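Local coordinates for protein formyltransferase (Francisella tularensis subsp. tularensis, PDB 4NV1) that belongs to the formyltransferase family, pairing a Rossmann-like alpha/beta domain with a C-terminal dimerization domain, and binds dTDP-4-amino-4,6-dideoxyglucose, at residues R13-L16 and S17-N21; E160-T163 and K164-D168. All coordinates share one frame; numbering follows the deposited sequence.

Interaction 1 (13-16 with 17-21) and interaction 2 (160-163 with 164-168) are single-helix contacts on two helices that pack against each other, helix 13-24 and the long helix 147-170. Their centres lie about 14 Å apart, and they meet directly where the rings of F19 and F162 stack, with F19 CE2 3.7 Å from F162 CZ. Each ring also has an isoleucine of its own helix over one face, I15 for F19 and I166 for F162, so the stack joins two i to i+4 pairs. Interaction 1 is the one near the ligand: the side chain of I15 is about 7 Å from the bound dTDP-4-amino-4,6-dideoxyglucose, whose pocket includes N12 and H75.

Interaction 1 (R13-L16 and S17-N21); sequences RTIL and SDFKN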
loop_
_atom_site.group_PDB
_atom_site.type_symbol
_atom_site.label_atom_id
_atom_site.label_comp_id
_atom_site.label_asym_id
_atom_site.label_seq_id
_atom_site.Cartn_x
_atom_site.Cartn_y
_atom_site.Cartn_z
ATOM N N ARG A 13 14.832 17.792 -12.175
ATOM C CA ARG A 13 14.665 17.786 -13.615
ATOM C C ARG A 13 13.424 18.534 -13.991
ATOM O O ARG A 13 13.382 19.191 -15.034
ATOM C CB ARG A 13 14.524 16.334 -14.081
ATOM C CG ARG A 13 13.552 16.030 -15.225
ATOM C CD ARG A 13 14.206 15.981 -16.607
ATOM N NE ARG A 13 14.880 14.696 -16.863
ATOM C CZ ARG A 13 16.125 14.358 -16.504
ATOM N NH1 ARG A 13 16.936 15.183 -15.859
ATOM N NH2 ARG A 13 16.591 13.157 -16.808
ATOM N N THR A 14 12.351 18.328 -13.220
ATOM C CA THR A 14 11.070 18.911 -13.635
ATOM C C THR A 14 11.100 20.437 -13.501
ATOM O O THR A 14 10.736 21.178 -14.413
ATOM C CB THR A 14 9.893 18.257 -12.879
ATOM O OG1 THR A 14 9.499 17.108 -13.637
ATOM C CG2 THR A 14 8.688 19.185 -12.788
ATOM N N ILE A 15 11.534 20.892 -12.336
ATOM C CA ILE A 15 11.811 22.311 -12.111
ATOM C C ILE A 15 12.776 22.882 -13.150
ATOM O O ILE A 15 12.513 23.974 -13.706
ATOM C CB ILE A 15 12.402 22.472 -10.705
ATOM C CG1 ILE A 15 11.317 22.188 -9.653
ATOM C CG2 ILE A 15 13.090 23.829 -10.486
ATOM C CD1 ILE A 15 10.004 22.944 -9.847
ATOM N N LEU A 16 13.863 22.151 -13.440
ATOM C CA LEU A 16 14.833 22.609 -14.463
ATOM C C LEU A 16 14.104 22.824 -15.785
ATOM O O LEU A 16 14.249 23.861 -16.466
ATOM C CB LEU A 16 16.038 21.664 -14.667
ATOM C CG LEU A 16 16.882 22.005 -15.920
ATOM C CD1 LEU A 16 17.430 23.423 -15.764
ATOM C CD2 LEU A 16 18.023 21.036 -16.259
ATOM N N SER A 17 13.300 21.834 -16.147
ATOM C CA SER A 17 12.494 21.947 -17.374
ATOM C C SER A 17 11.431 23.078 -17.377
ATOM O O SER A 17 11.197 23.746 -18.398
ATOM C CB SER A 17 11.805 20.591 -17.615
ATOM O OG SER A 17 11.181 20.644 -18.863
ATOM N N ASP A 18 10.760 23.299 -16.258
ATOM C CA ASP A 18 9.744 24.386 -16.206
ATOM C C ASP A 18 10.312 25.810 -16.301
ATOM O O ASP A 18 9.879 26.633 -17.134
ATOM C CB ASP A 18 8.848 24.210 -14.991
ATOM C CG ASP A 18 7.852 23.051 -15.168
ATOM O OD1 ASP A 18 7.616 22.635 -16.323
ATOM O OD2 ASP A 18 7.287 22.535 -14.175
ATOM N N PHE A 19 11.339 26.040 -15.497
ATOM C CA PHE A 19 12.064 27.274 -15.539
ATOM C C PHE A 19 12.570 27.647 -16.917
ATOM O O PHE A 19 12.329 28.775 -17.397
ATOM C CB PHE A 19 13.200 27.236 -14.526
ATOM C CG PHE A 19 12.754 27.564 -13.143
ATOM C CD1 PHE A 19 11.539 27.045 -12.645
ATOM C CD2 PHE A 19 13.481 28.460 -12.376
ATOM C CE1 PHE A 19 11.094 27.336 -11.362
ATOM C CE2 PHE A 19 13.063 28.731 -11.085
ATOM C CZ PHE A 19 11.871 28.188 -10.586
ATOM N N LYS A 20 13.244 26.701 -17.574
ATOM C CA LYS A 20 13.794 26.934 -18.920
ATOM C C LYS A 20 12.706 27.498 -19.801
ATOM O O LYS A 20 12.874 28.423 -20.602
ATOM C CB LYS A 20 14.240 25.615 -19.564
ATOM C CG LYS A 20 15.622 25.126 -19.197
ATOM C CD LYS A 20 16.704 25.652 -20.133
ATOM C CE LYS A 20 17.888 24.700 -19.997
ATOM N NZ LYS A 20 19.242 25.276 -20.180
ATOM N N ASN A 21 11.584 26.816 -19.660
ATOM C CA ASN A 21 10.368 27.169 -20.344
ATOM C C ASN A 21 9.852 28.572 -20.078
ATOM O O ASN A 21 9.653 29.387 -20.983
ATOM C CB ASN A 21 9.301 26.207 -19.873
ATOM C CG ASN A 21 8.529 25.698 -21.022
ATOM O OD1 ASN A 21 7.692 26.415 -21.562
ATOM N ND2 ASN A 21 8.894 24.508 -21.478
#
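I15 and F19, one helical turn apart, point their side chains the same way, and the I15 CG2 methyl sits over the rim of one face of the F19 ring, 4.1 Å from CE1. In F19, chi1 (-82°) sets CG beside the backbone N and chi2 turns CD1 to within 3.4 Å of I15 O. That carbonyl accepts the F19 amide, 3.0 Å from F19 N. On the next flank T14 and D18 run side by side, T14 CG2 3.9 Å from D18 OD2, and D18 N bonds T14 O (2.8 Å). With the bonds from S17 N to R13 O and from K20 N to L16 O this gives four successive i to i+4 bonds; the next, N21 N to S17 O, is weak. Further out, N12 OD1 accepts the I15 amide at the start of the helix, while R13 and K20 send their charged ends to E46 and E51. C74 of strand 70-74 touches both I15 and F19, and V159 of helix 147-170 touches I15 and D18. The helix, crossover of the beta-alpha-beta unit 4-9, 13-24, 29-35, thus presents an apolar flank inward and keeps those charged ends on other flanks.

Interaction 2 (E160-T163 and K164-D168); sequences ELFT and KVIDD
K164 carries its backbone N to E160 O, 3.1 Å away, continuing the alpha-helical ladder of helix 147-170, which packs beside strands 117-123 and 133-139 of the mixed sheet in this Rossmann-like formyltransferase domain. Only the root of the lysine joins the contact, CB resting 3.5 Å from L161 O; the chain then extends away, bending at its last torsion, and touches I135.

At V165 the ladder weakens. Its N bonds L161 O weakly and F162 O as well, both at 3.2 Å, and for the latter the donor stands above the carbonyl plane with a C=O...N angle of just 108°. The backbone here, with phi -117°, departs from that of its neighbours. V165 CG2 turns back between the backbone N and carbonyl carbon to lie 3.4 Å from L161 O, and the side chain packs on I121 and I135.

I166 supplies the apolar contact. Its first torsion (chi1 -180°) sends CG1 toward the F162 ring, and chi2 turns CD1 to lie above the CZ rim, 3.8 Å from CZ, on the face that CB also covers. The two side chains meet at a slant. F162 is further packed by F19 and, edge to face, by F72. The I166 amide bonds F162 O weakly, so that carbonyl serves two donors.

D167 lies at the kink, where its amide and that of D168 have no bond to the preceding turn. Its OD1 forms a salt bridge with K26 NZ. A water bridges the interrupted turn in place of the direct helical bond, donating to T163 O at 2.8 Å and accepting from D167 N at 3.0 Å.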
loop_
_atom_site.group_PDB
_atom_site.type_symbol
_atom_site.label_atom_id
_atom_site.label_comp_id
_atom_site.label_asym_id
_atom_site.label_seq_id
_atom_site.Cartn_x
_atom_site.Cartn_y
_atom_site.Cartn_z
ATOM N N GLU A 160 3.437 27.516 -10.887
ATOM C CA GLU A 160 2.393 28.507 -11.101
ATOM C C GLU A 160 2.624 29.845 -10.385
ATOM O O GLU A 160 2.446 30.921 -10.965
ATOM C CB GLU A 160 1.049 27.869 -10.765
ATOM C CG GLU A 160 -0.076 28.872 -10.814
ATOM C CD GLU A 160 -1.259 28.490 -9.933
ATOM O OE1 GLU A 160 -2.234 29.261 -10.008
ATOM O OE2 GLU A 160 -1.225 27.495 -9.163
ATOM N N LEU A 161 3.143 29.808 -9.166
ATOM C CA LEU A 161 3.444 31.051 -8.459
ATOM C C LEU A 161 4.653 31.767 -9.076
ATOM O O LEU A 161 4.671 32.962 -9.244
ATOM C CB LEU A 161 3.693 30.834 -6.983
ATOM C CG LEU A 161 2.500 30.327 -6.171
ATOM C CD1 LEU A 161 2.929 30.287 -4.733
ATOM C CD2 LEU A 161 1.259 31.210 -6.130
ATOM N N PHE A 162 5.638 31.020 -9.553
ATOM C CA PHE A 162 6.821 31.648 -10.138
ATOM C C PHE A 162 6.451 32.273 -11.484
ATOM O O PHE A 162 6.915 33.366 -11.857
ATOM C CB PHE A 162 7.885 30.567 -10.305
ATOM C CG PHE A 162 9.112 31.026 -11.012
ATOM C CD1 PHE A 162 10.033 31.803 -10.358
ATOM C CD2 PHE A 162 9.379 30.619 -12.283
ATOM C CE1 PHE A 162 11.200 32.211 -10.995
ATOM C CE2 PHE A 162 10.511 31.042 -12.953
ATOM C CZ PHE A 162 11.431 31.836 -12.303
ATOM N N THR A 163 5.633 31.542 -12.247
ATOM C CA THR A 163 5.102 32.053 -13.503
ATOM C C THR A 163 4.410 33.430 -13.246
ATOM O O THR A 163 4.636 34.389 -13.960
ATOM C CB THR A 163 4.127 31.036 -14.119
ATOM O OG1 THR A 163 4.771 29.771 -14.315
ATOM C CG2 THR A 163 3.517 31.528 -15.390
ATOM N N LYS A 164 3.619 33.536 -12.193
ATOM C CA LYS A 164 2.867 34.751 -11.862
ATOM C C LYS A 164 3.753 35.908 -11.432
ATOM O O LYS A 164 3.374 37.051 -11.583
ATOM C CB LYS A 164 1.854 34.417 -10.775
ATOM C CG LYS A 164 0.747 35.451 -10.553
ATOM C CD LYS A 164 -0.322 35.017 -9.546
ATOM C CE LYS A 164 -1.247 36.168 -9.159
ATOM N NZ LYS A 164 -1.649 36.040 -7.719
ATOM N N VAL A 165 4.934 35.662 -10.875
ATOM C CA VAL A 165 5.692 36.768 -10.324
ATOM C C VAL A 165 7.048 37.033 -10.998
ATOM O O VAL A 165 7.722 38.016 -10.643
ATOM C CB VAL A 165 5.915 36.663 -8.801
ATOM C CG1 VAL A 165 4.601 36.714 -8.023
ATOM C CG2 VAL A 165 6.814 35.470 -8.431
ATOM N N ILE A 166 7.437 36.211 -11.974
ATOM C CA ILE A 166 8.776 36.376 -12.615
ATOM C C ILE A 166 8.951 37.755 -13.312
ATOM O O ILE A 166 9.988 38.423 -13.153
ATOM C CB ILE A 166 9.047 35.167 -13.566
ATOM C CG1 ILE A 166 10.410 35.278 -14.251
ATOM C CG2 ILE A 166 8.029 35.096 -14.705
ATOM C CD1 ILE A 166 11.550 35.537 -13.311
ATOM N N ASP A 167 7.893 38.237 -13.976
ATOM C CA ASP A 167 7.940 39.611 -14.538
ATOM C C ASP A 167 8.251 40.732 -13.542
ATOM O O ASP A 167 9.195 41.531 -13.720
ATOM C CB ASP A 167 6.682 39.927 -15.360
ATOM C CG ASP A 167 6.664 39.172 -16.677
ATOM O OD1 ASP A 167 7.699 38.594 -17.129
ATOM O OD2 ASP A 167 5.579 39.090 -17.285
ATOM N N ASP A 168 7.546 40.698 -12.428
ATOM C CA ASP A 168 7.755 41.681 -11.386
ATOM C C ASP A 168 9.167 41.633 -10.848
ATOM O O ASP A 168 9.792 42.668 -10.556
ATOM C CB ASP A 168 6.863 41.430 -10.167
ATOM C CG ASP A 168 5.390 41.742 -10.407
ATOM O OD1 ASP A 168 4.600 41.546 -9.451
ATOM O OD2 ASP A 168 5.014 42.162 -11.526
HETATM O O HOH W 1 5.161 37.156 -14.338
#